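Putative oxidoreductase (Yersinia pestis, PDB 3KUX) is a putative oxidoreductase that probably binds a nicotinamide dinucleotide in its Rossmann-fold domain and may transfer hydride to or from an unidentified substrate. Local coordinates at residues E259-A264 with A271-D276; P303-G308 with P318-A323; S131-L136 with L189-L194; I71-P76 with F81-S86. All blocks are in the same frame, centred on the assembly; numbering follows the deposited sequence.

Interaction 1: residues E259-A264 with A271-D276; sequences EDRLKA and ADWGYD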
# COMPACT_ATOMS: atom_id res chain seq x y z
N GLU A 259 -10.70 4.87 -0.99
CA GLU A 259 -10.11 5.95 -0.20
C GLU A 259 -11.07 7.13 -0.01
O GLU A 259 -11.24 7.63 1.10
CB GLU A 259 -8.80 6.44 -0.82
CG GLU A 259 -8.03 7.38 0.09
CD GLU A 259 -6.62 7.68 -0.40
OE1 GLU A 259 -6.36 7.55 -1.62
OE2 GLU A 259 -5.77 8.05 0.44
N ASP A 260 -11.71 7.56 -1.10
CA ASP A 260 -12.65 8.68 -1.03
C ASP A 260 -13.82 8.38 -0.10
O ASP A 260 -14.18 9.22 0.73
CB ASP A 260 -13.16 9.03 -2.43
CG ASP A 260 -12.16 9.86 -3.23
OD1 ASP A 260 -11.60 10.83 -2.67
OD2 ASP A 260 -11.93 9.53 -4.41
N ARG A 261 -14.39 7.20 -0.23
CA ARG A 261 -15.56 6.83 0.56
C ARG A 261 -15.22 6.69 2.04
O ARG A 261 -16.06 6.96 2.90
CB ARG A 261 -16.21 5.56 0.01
CG ARG A 261 -16.88 5.78 -1.35
CD ARG A 261 -17.40 4.48 -1.94
NE ARG A 261 -18.36 3.82 -1.07
CZ ARG A 261 -18.96 2.67 -1.36
NH1 ARG A 261 -18.68 2.05 -2.49
NH2 ARG A 261 -19.83 2.13 -0.51
N LEU A 262 -13.99 6.28 2.34
CA LEU A 262 -13.55 6.22 3.73
C LEU A 262 -13.35 7.63 4.26
O LEU A 262 -13.82 7.97 5.34
CB LEU A 262 -12.27 5.39 3.88
CG LEU A 262 -12.45 3.88 3.65
CD1 LEU A 262 -11.12 3.14 3.68
CD2 LEU A 262 -13.43 3.29 4.66
N LYS A 263 -12.65 8.45 3.48
CA LYS A 263 -12.52 9.88 3.77
C LYS A 263 -13.87 10.49 4.13
O LYS A 263 -13.98 11.26 5.09
CB LYS A 263 -11.94 10.63 2.56
CG LYS A 263 -10.43 10.79 2.58
CD LYS A 263 -9.88 11.03 1.18
CE LYS A 263 -10.60 12.18 0.48
NZ LYS A 263 -10.44 13.47 1.20
N ALA A 264 -14.89 10.15 3.35
CA ALA A 264 -16.22 10.71 3.54
C ALA A 264 -16.90 10.18 4.80
O ALA A 264 -17.99 10.63 5.15
CB ALA A 264 -17.09 10.48 2.30
N ALA A 271 -23.19 -2.72 1.22
CA ALA A 271 -23.64 -3.62 0.18
C ALA A 271 -22.72 -3.56 -1.03
O ALA A 271 -22.42 -4.57 -1.67
CB ALA A 271 -25.07 -3.28 -0.24
N ASP A 272 -22.26 -2.35 -1.34
CA ASP A 272 -21.52 -2.12 -2.57
C ASP A 272 -20.11 -1.63 -2.28
O ASP A 272 -19.58 -0.81 -3.03
CB ASP A 272 -22.23 -1.06 -3.40
CG ASP A 272 -22.35 0.24 -2.66
OD1 ASP A 272 -21.91 0.30 -1.49
OD2 ASP A 272 -22.88 1.21 -3.24
N TRP A 273 -19.49 -2.13 -1.22
CA TRP A 273 -18.16 -1.66 -0.89
C TRP A 273 -17.14 -1.93 -1.99
O TRP A 273 -16.93 -3.07 -2.40
CB TRP A 273 -17.65 -2.25 0.43
CG TRP A 273 -16.37 -1.59 0.80
CD1 TRP A 273 -15.12 -2.13 0.75
CD2 TRP A 273 -16.21 -0.23 1.22
NE1 TRP A 273 -14.19 -1.19 1.14
CE2 TRP A 273 -14.83 -0.02 1.43
CE3 TRP A 273 -17.11 0.82 1.44
CZ2 TRP A 273 -14.33 1.21 1.85
CZ3 TRP A 273 -16.60 2.04 1.87
CH2 TRP A 273 -15.22 2.22 2.07
N GLY A 274 -16.51 -0.87 -2.47
CA GLY A 274 -15.40 -1.00 -3.40
C GLY A 274 -15.78 -1.12 -4.86
O GLY A 274 -14.91 -1.24 -5.72
N TYR A 275 -17.08 -1.09 -5.15
CA TYR A 275 -17.55 -1.18 -6.53
C TYR A 275 -16.87 -0.13 -7.40
O TYR A 275 -16.90 1.06 -7.09
CB TYR A 275 -19.07 -1.02 -6.63
CG TYR A 275 -19.84 -2.30 -6.39
CD1 TYR A 275 -20.76 -2.77 -7.31
CD2 TYR A 275 -19.63 -3.05 -5.23
CE1 TYR A 275 -21.47 -3.95 -7.09
CE2 TYR A 275 -20.34 -4.23 -4.99
CZ TYR A 275 -21.25 -4.67 -5.93
OH TYR A 275 -21.95 -5.84 -5.70
N ASP A 276 -16.24 -0.59 -8.47
CA ASP A 276 -15.57 0.28 -9.42
C ASP A 276 -16.34 0.21 -10.73
O ASP A 276 -16.13 -0.69 -11.54
CB ASP A 276 -14.13 -0.18 -9.62
CG ASP A 276 -13.32 0.78 -10.48
OD1 ASP A 276 -13.93 1.64 -11.15
OD2 ASP A 276 -12.08 0.66 -10.49
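The carbonyl oxygen of Asp272 is gripped twice: NH1 of Arg261 lies 3.0 Å from Asp272 O, and the backbone N of Tyr275 reaches the same oxygen from the opposite face of the carbonyl plane. The arginine bond is nearly straight (165° at the hydrogen) and runs close to the guanidinium plane, although NH1 stands well above the plane of the carbonyl. Beside it, Arg261 NH2 forms a salt bridge of 2.9 Å with Asp272 OD1, meeting the carboxylate from above its plane. The guanidinium thus holds one residue end-on, with one nitrogen on main chain and the other on side chain, and this pairing limits its rotation. The first torsion of Asp272 (60°) sets its carboxylate between the backbone N and the carbonyl carbon, where OD1 can meet the same guanidinium. NH2 has a second anionic partner in Glu266, which should further stabilise the positive charge.

One guanidinium face receives CE3 of Trp273, 3.5 Å above the plane, but ring and guanidinium are inclined by 60°, too steep for a parallel stack. The far end of the indole packs on Leu262, with CH2 3.6 Å from Leu262 CG, while its NE1 bonds to Gln258. The whole illustrates an arginine of helix 258-263 pinning a type II beta turn, Asp272 to Tyr275, with Gly274 in its third position.

Interaction 2: residues P303-G308 with P318-A323; sequences PAYYAG and PNPVPA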
# COMPACT_ATOMS: atom_id res chain seq x y z
N PRO A 303 -10.51 -4.38 3.25
CA PRO A 303 -10.78 -5.19 4.45
C PRO A 303 -10.08 -6.54 4.41
O PRO A 303 -9.80 -7.12 5.46
CB PRO A 303 -12.30 -5.39 4.42
CG PRO A 303 -12.82 -4.26 3.59
CD PRO A 303 -11.76 -3.98 2.56
N ALA A 304 -9.80 -7.05 3.22
CA ALA A 304 -9.10 -8.33 3.10
C ALA A 304 -7.78 -8.32 3.88
O ALA A 304 -7.34 -9.37 4.37
CB ALA A 304 -8.86 -8.69 1.64
N TYR A 305 -7.16 -7.15 4.00
CA TYR A 305 -5.88 -7.03 4.70
C TYR A 305 -5.99 -7.39 6.17
O TYR A 305 -5.30 -8.28 6.66
CB TYR A 305 -5.29 -5.62 4.56
CG TYR A 305 -4.00 -5.45 5.33
CD1 TYR A 305 -2.80 -5.92 4.81
CD2 TYR A 305 -3.98 -4.82 6.57
CE1 TYR A 305 -1.61 -5.76 5.51
CE2 TYR A 305 -2.80 -4.67 7.28
CZ TYR A 305 -1.61 -5.14 6.74
OH TYR A 305 -0.42 -4.99 7.42
N TYR A 306 -6.86 -6.67 6.87
CA TYR A 306 -7.04 -6.90 8.30
C TYR A 306 -7.65 -8.26 8.62
O TYR A 306 -7.27 -8.91 9.60
CB TYR A 306 -7.81 -5.75 8.95
CG TYR A 306 -6.90 -4.61 9.32
CD1 TYR A 306 -6.10 -4.69 10.45
CD2 TYR A 306 -6.80 -3.48 8.53
CE1 TYR A 306 -5.24 -3.66 10.79
CE2 TYR A 306 -5.95 -2.44 8.86
CZ TYR A 306 -5.17 -2.54 9.99
OH TYR A 306 -4.31 -1.52 10.33
N ALA A 307 -8.57 -8.72 7.78
CA ALA A 307 -9.10 -10.05 7.95
C ALA A 307 -7.94 -11.03 7.80
O ALA A 307 -7.91 -12.08 8.44
CB ALA A 307 -10.18 -10.33 6.92
N GLY A 308 -6.98 -10.67 6.95
CA GLY A 308 -5.79 -11.49 6.75
C GLY A 308 -4.87 -11.42 7.95
O GLY A 308 -4.27 -12.42 8.35
N PRO A 318 -1.34 -17.25 6.08
CA PRO A 318 -0.09 -16.52 5.86
C PRO A 318 -0.22 -15.01 6.05
O PRO A 318 -1.22 -14.41 5.66
CB PRO A 318 0.24 -16.82 4.39
CG PRO A 318 -0.61 -17.99 4.00
CD PRO A 318 -1.84 -17.87 4.84
N ASN A 319 0.80 -14.41 6.65
CA ASN A 319 0.89 -12.96 6.76
C ASN A 319 0.59 -12.31 5.40
O ASN A 319 1.24 -12.62 4.40
CB ASN A 319 2.29 -12.56 7.25
CG ASN A 319 2.41 -11.08 7.54
OD1 ASN A 319 1.69 -10.25 6.98
ND2 ASN A 319 3.34 -10.74 8.43
N PRO A 320 -0.41 -11.41 5.36
CA PRO A 320 -0.86 -10.80 4.11
C PRO A 320 0.26 -10.02 3.42
O PRO A 320 0.33 -9.99 2.19
CB PRO A 320 -1.96 -9.83 4.55
CG PRO A 320 -2.32 -10.24 5.93
CD PRO A 320 -1.10 -10.85 6.53
N VAL A 321 1.12 -9.40 4.22
CA VAL A 321 2.26 -8.66 3.71
C VAL A 321 3.43 -8.78 4.68
O VAL A 321 3.53 -8.00 5.64
CB VAL A 321 1.94 -7.17 3.48
CG1 VAL A 321 3.20 -6.40 3.13
CG2 VAL A 321 0.90 -7.01 2.38
N PRO A 322 4.30 -9.76 4.45
CA PRO A 322 5.48 -9.97 5.28
C PRO A 322 6.43 -8.77 5.21
O PRO A 322 6.54 -8.12 4.16
CB PRO A 322 6.14 -11.19 4.63
CG PRO A 322 5.06 -11.87 3.87
CD PRO A 322 4.19 -10.76 3.38
N ALA A 323 7.10 -8.50 6.32
CA ALA A 323 8.13 -7.47 6.37
C ALA A 323 9.11 -7.70 5.23
O ALA A 323 9.50 -6.77 4.53
CB ALA A 323 8.84 -7.50 7.71
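Apolar packing of Pro320 and Val321 against Tyr305 and Gly308 joins helix 303-313 to the loop that leads into helix 323-342, and no hydrogen bond crosses between the two segments. The two segments come closest at Gly308, which has no side chain and lets the proline ring lie on the helix backbone: the alpha carbons of Gly308 and Pro320 are 5.6 Å apart. The touching atom is CG of Pro320, 3.5 Å from Gly308 C and 3.6 Å from Tyr305 O. One turn back along the helix, the Tyr305 side chain crosses the proline at about a right angle, bringing CD1 to 4.0 Å from Pro320 CB. With CG anti to the backbone N (chi1 177°), the phenol is carried alongside the loop, and CG2 of Val321 meets it at the ring edge, 4.2 Å from Tyr305 CE1.

The loop has its own order: Asn319 OD1 accepts from Val321 N at 2.9 Å, an Asx turn that folds the chain around Pro320, and Pro322 then takes the N-cap position of the next helix. Beyond the contact, the hydroxyl of Ser122, on the edge strand of the parallel Rossmann sheet, hydrogen-bonds with Tyr305 OH, Asn319 OD1 and Val321 O, though its single proton cannot fully serve both carbonyl oxygens. Asn319 ND2 bonds to Leu121 O on the same strand, and the Tyr305 ring makes an edge-to-face contact with Phe124.

Interaction 3: residues S131-L136 with L189-L194; sequences SDFLTL and LQLFGL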
# COMPACT_ATOMS: atom_id res chain seq x y z
N SER A 131 -9.30 -2.17 -6.60
CA SER A 131 -10.17 -2.79 -7.58
C SER A 131 -9.41 -3.13 -8.86
O SER A 131 -9.51 -4.25 -9.38
CB SER A 131 -11.33 -1.87 -7.91
OG SER A 131 -10.85 -0.61 -8.36
N ASP A 132 -8.64 -2.18 -9.38
CA ASP A 132 -7.97 -2.41 -10.65
C ASP A 132 -6.94 -3.54 -10.55
O ASP A 132 -6.88 -4.42 -11.41
CB ASP A 132 -7.35 -1.11 -11.20
CG ASP A 132 -6.69 -0.26 -10.12
OD1 ASP A 132 -5.94 -0.81 -9.29
OD2 ASP A 132 -6.90 0.98 -10.13
N PHE A 133 -6.15 -3.54 -9.48
CA PHE A 133 -5.11 -4.54 -9.31
C PHE A 133 -5.68 -5.96 -9.19
O PHE A 133 -5.22 -6.88 -9.86
CB PHE A 133 -4.24 -4.20 -8.10
CG PHE A 133 -3.05 -5.09 -7.93
CD1 PHE A 133 -1.99 -5.02 -8.83
CD2 PHE A 133 -2.98 -6.00 -6.88
CE1 PHE A 133 -0.89 -5.84 -8.68
CE2 PHE A 133 -1.88 -6.82 -6.73
CZ PHE A 133 -0.83 -6.75 -7.63
N LEU A 134 -6.68 -6.13 -8.33
CA LEU A 134 -7.32 -7.43 -8.21
C LEU A 134 -7.75 -7.92 -9.59
O LEU A 134 -7.42 -9.04 -10.00
CB LEU A 134 -8.52 -7.36 -7.26
CG LEU A 134 -8.17 -7.14 -5.78
CD1 LEU A 134 -9.41 -6.80 -4.95
CD2 LEU A 134 -7.44 -8.34 -5.21
N THR A 135 -8.48 -7.07 -10.30
CA THR A 135 -8.99 -7.41 -11.62
C THR A 135 -7.87 -7.90 -12.51
O THR A 135 -8.00 -8.92 -13.20
CB THR A 135 -9.66 -6.21 -12.28
OG1 THR A 135 -10.72 -5.74 -11.45
CG2 THR A 135 -10.22 -6.61 -13.64
N LEU A 136 -6.77 -7.16 -12.49
CA LEU A 136 -5.60 -7.47 -13.31
C LEU A 136 -4.99 -8.83 -12.97
O LEU A 136 -4.75 -9.64 -13.86
CB LEU A 136 -4.57 -6.37 -13.17
CG LEU A 136 -3.29 -6.57 -13.98
CD1 LEU A 136 -3.62 -6.74 -15.45
CD2 LEU A 136 -2.36 -5.40 -13.75
N LEU A 189 6.29 -5.92 -8.30
CA LEU A 189 6.94 -7.10 -7.74
C LEU A 189 5.95 -8.25 -7.60
O LEU A 189 6.26 -9.39 -7.94
CB LEU A 189 7.57 -6.77 -6.39
CG LEU A 189 9.00 -6.23 -6.43
CD1 LEU A 189 9.15 -5.17 -7.51
CD2 LEU A 189 9.41 -5.68 -5.07
N GLN A 190 4.74 -7.95 -7.11
CA GLN A 190 3.72 -8.98 -6.94
C GLN A 190 3.34 -9.65 -8.26
O GLN A 190 3.09 -10.85 -8.29
CB GLN A 190 2.47 -8.37 -6.30
CG GLN A 190 2.68 -8.00 -4.86
CD GLN A 190 3.06 -9.19 -4.02
OE1 GLN A 190 2.32 -10.16 -3.94
NE2 GLN A 190 4.23 -9.12 -3.39
N LEU A 191 3.30 -8.88 -9.33
CA LEU A 191 2.91 -9.39 -10.64
C LEU A 191 4.06 -10.09 -11.38
O LEU A 191 3.85 -11.15 -11.97
CB LEU A 191 2.34 -8.28 -11.52
CG LEU A 191 1.02 -7.63 -11.09
CD1 LEU A 191 0.76 -6.37 -11.90
CD2 LEU A 191 -0.13 -8.60 -11.22
N PHE A 192 5.25 -9.50 -11.35
CA PHE A 192 6.34 -9.98 -12.21
C PHE A 192 7.62 -10.37 -11.47
O PHE A 192 8.59 -10.79 -12.08
CB PHE A 192 6.69 -8.92 -13.27
CG PHE A 192 5.50 -8.45 -14.07
CD1 PHE A 192 4.96 -9.25 -15.06
CD2 PHE A 192 4.94 -7.21 -13.83
CE1 PHE A 192 3.86 -8.82 -15.79
CE2 PHE A 192 3.84 -6.77 -14.56
CZ PHE A 192 3.30 -7.58 -15.54
N GLY A 193 7.62 -10.22 -10.15
CA GLY A 193 8.83 -10.48 -9.39
C GLY A 193 9.87 -9.39 -9.59
O GLY A 193 9.54 -8.28 -10.01
N LEU A 194 11.12 -9.70 -9.29
CA LEU A 194 12.20 -8.72 -9.34
C LEU A 194 12.69 -8.48 -10.75
O LEU A 194 12.84 -9.42 -11.53
CB LEU A 194 13.37 -9.18 -8.49
CG LEU A 194 13.16 -9.13 -6.98
CD1 LEU A 194 14.25 -9.92 -6.28
CD2 LEU A 194 13.14 -7.68 -6.51
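Phe133 and Leu136 of helix 131-142 meet Gln190 and Leu191 of helix 176-192 in helix-to-helix packing beside the large mixed sheet of the C-terminal alpha/beta domain. Strand 148-156 supplies a shared neighbour, since Phe151 touches both Leu136 and Leu191.

The aromatic contacts centre on one corner of the Phe133 ring. Its CE1 lies 3.6 Å from Leu191 CG, and both leucine methyls lie close to the same ring atom, so the branch point of the leucine spreads around it. Phe133 has CG anti to its own N (chi1 -173°), which carries the ring toward the second helix. At its edge, CZ comes 3.9 Å from Gln190 CB; the glutamine chain then bends at chi2 (-60°), and its amide turns away.

Of purely aliphatic contact there is one pair, Leu136 CD2 and Leu191 CD1 at 3.8 Å, the two side chains crossing at about a right angle.

Polar bonds run along each helix instead of between them. Gly193, with positive phi, leaves the second helix after its N bonds to Leu189 O. In the first, Ser131 O accepts both Thr135 N and, at 2.8 Å, Thr135 OG1, the two donors standing on opposite faces of that carbonyl.

Interaction 4: residues I71-P76 with F81-S86; sequences IVIPTP and FPLAQS
Ile73, the last residue of strand 70-73, presses the end of its side chain onto the backbone of helix 80-89, where CD1 lies 3.6 Å from Ala84 N. The same methyl sits 4.1 Å from both Leu83 CB and Ala84 CB, so it fills the angle between two successive helix residues. Its reach comes from an extended outer torsion (chi2 165°). The other branch, CG2, meets Leu83 CD1 at 4.1 Å. That leucine methyl is shared: it also comes within 3.4 Å of Thr75 OG1, the two side chains approaching tip to tip. Thr75 follows the strand and Leu83 lies one residue before Ala84, so the helix is touched at two neighbouring positions by alternate residues of the strand and its exit loop.

Around this first shell, the strand is held in the parallel sheet, with backbone bonds joining Ile73 to Val95 and Asp97. Leu13 of strand 8-13 packs against both Ile73 and Leu83, and Leu110 of helix 104-116 touches Ala84. The loop after the strand is braced as well: Thr79 OG1 hydrogen-bonds to Thr75 OG1 and to Pro76 O, and His80 NE2 pairs with Thr75 O. These elements belong to a beta-alpha-beta crossover of the Rossmann domain, strand 70-73, helix 80-89 and strand 93-96.

No hydrogen bond crosses between the segments. Strand and helix therefore meet through dispersion and the burial of apolar groups, while the threonine hydroxyl, though it abuts a methyl, has its polar partner in Thr79.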
# COMPACT_ATOMS: atom_id res chain seq x y z
N ILE A 71 -0.72 -3.98 17.66
CA ILE A 71 -0.42 -2.55 17.63
C ILE A 71 -0.20 -2.08 16.20
O ILE A 71 0.65 -2.62 15.48
CB ILE A 71 0.86 -2.25 18.44
CG1 ILE A 71 0.61 -2.49 19.93
CG2 ILE A 71 1.36 -0.83 18.16
CD1 ILE A 71 -0.38 -1.53 20.57
N VAL A 72 -0.96 -1.08 15.76
CA VAL A 72 -0.75 -0.52 14.43
C VAL A 72 -0.08 0.84 14.54
O VAL A 72 -0.45 1.66 15.38
CB VAL A 72 -2.05 -0.41 13.59
CG1 VAL A 72 -2.88 -1.70 13.70
CG2 VAL A 72 -2.87 0.78 14.03
N ILE A 73 0.90 1.07 13.68
CA ILE A 73 1.72 2.26 13.77
C ILE A 73 1.70 3.05 12.47
O ILE A 73 2.48 2.77 11.56
CB ILE A 73 3.16 1.88 14.16
CG1 ILE A 73 3.15 1.12 15.49
CG2 ILE A 73 4.05 3.11 14.23
CD1 ILE A 73 4.43 0.38 15.81
N PRO A 74 0.79 4.03 12.38
CA PRO A 74 0.66 4.91 11.24
C PRO A 74 1.11 6.33 11.56
O PRO A 74 0.67 7.28 10.90
CB PRO A 74 -0.84 4.90 10.99
CG PRO A 74 -1.44 4.72 12.37
CD PRO A 74 -0.37 4.16 13.28
N THR A 75 1.96 6.49 12.57
CA THR A 75 2.44 7.81 12.97
C THR A 75 3.47 8.35 11.98
O THR A 75 3.67 7.78 10.91
CB THR A 75 3.05 7.79 14.39
OG1 THR A 75 3.99 6.72 14.48
CG2 THR A 75 1.96 7.59 15.43
N PRO A 76 4.14 9.47 12.34
CA PRO A 76 5.18 10.06 11.49
C PRO A 76 6.33 9.08 11.23
O PRO A 76 6.69 8.29 12.11
CB PRO A 76 5.67 11.25 12.32
CG PRO A 76 4.52 11.59 13.21
CD PRO A 76 3.87 10.28 13.54
N PHE A 81 10.18 3.15 13.94
CA PHE A 81 11.15 2.21 14.52
C PHE A 81 11.10 2.17 16.05
O PHE A 81 10.88 1.11 16.64
CB PHE A 81 12.57 2.50 14.04
CG PHE A 81 13.59 1.54 14.58
CD1 PHE A 81 13.63 0.23 14.14
CD2 PHE A 81 14.52 1.96 15.52
CE1 PHE A 81 14.58 -0.65 14.64
CE2 PHE A 81 15.47 1.08 16.02
CZ PHE A 81 15.50 -0.22 15.58
N PRO A 82 11.32 3.32 16.71
CA PRO A 82 11.16 3.34 18.16
C PRO A 82 9.87 2.63 18.59
O PRO A 82 9.92 1.60 19.25
CB PRO A 82 11.06 4.84 18.47
CG PRO A 82 11.89 5.48 17.42
CD PRO A 82 11.78 4.61 16.19
N LEU A 83 8.73 3.19 18.19
CA LEU A 83 7.43 2.62 18.56
C LEU A 83 7.35 1.13 18.24
O LEU A 83 6.91 0.33 19.06
CB LEU A 83 6.29 3.37 17.88
CG LEU A 83 6.17 4.87 18.20
CD1 LEU A 83 5.00 5.48 17.44
CD2 LEU A 83 6.02 5.09 19.69
N ALA A 84 7.78 0.78 17.03
CA ALA A 84 7.80 -0.62 16.61
C ALA A 84 8.60 -1.48 17.59
O ALA A 84 8.11 -2.49 18.08
CB ALA A 84 8.34 -0.75 15.20
N GLN A 85 9.83 -1.07 17.87
CA GLN A 85 10.66 -1.79 18.83
C GLN A 85 9.94 -1.94 20.16
O GLN A 85 9.74 -3.05 20.66
CB GLN A 85 12.00 -1.09 19.04
CG GLN A 85 13.01 -1.35 17.92
CD GLN A 85 13.75 -2.66 18.09
OE1 GLN A 85 13.70 -3.53 17.22
NE2 GLN A 85 14.43 -2.81 19.22
N SER A 86 9.55 -0.81 20.74
CA SER A 86 8.83 -0.82 22.01
C SER A 86 7.70 -1.85 21.98
O SER A 86 7.49 -2.59 22.94
CB SER A 86 8.27 0.56 22.33
OG SER A 86 9.30 1.51 22.57

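Interactions 1 and 2 lie within the C-terminal alpha/beta domain, as does 189-194 of interaction 3, whereas interaction 4 belongs to the Rossmann domain. Interaction 1 touches two of the others: Asp276 OD2 and Ser131 OG, 2.8 Å apart in a probable hydrogen bond, join it to interaction 3, and Trp273 NE1 packs 4.0 Å from Pro303 CD of interaction 2. Interaction 2 is linked to the Rossmann fold by Tyr306 OH, 3.7 Å from Val72 CG1 of interaction 4; its nearest atoms stay about 6 Å from interaction 3, without contact. Interactions 3 and 4 stand on opposite sides of the chain's centre, their centres about 28 Å apart and their nearest atoms about 19 Å apart.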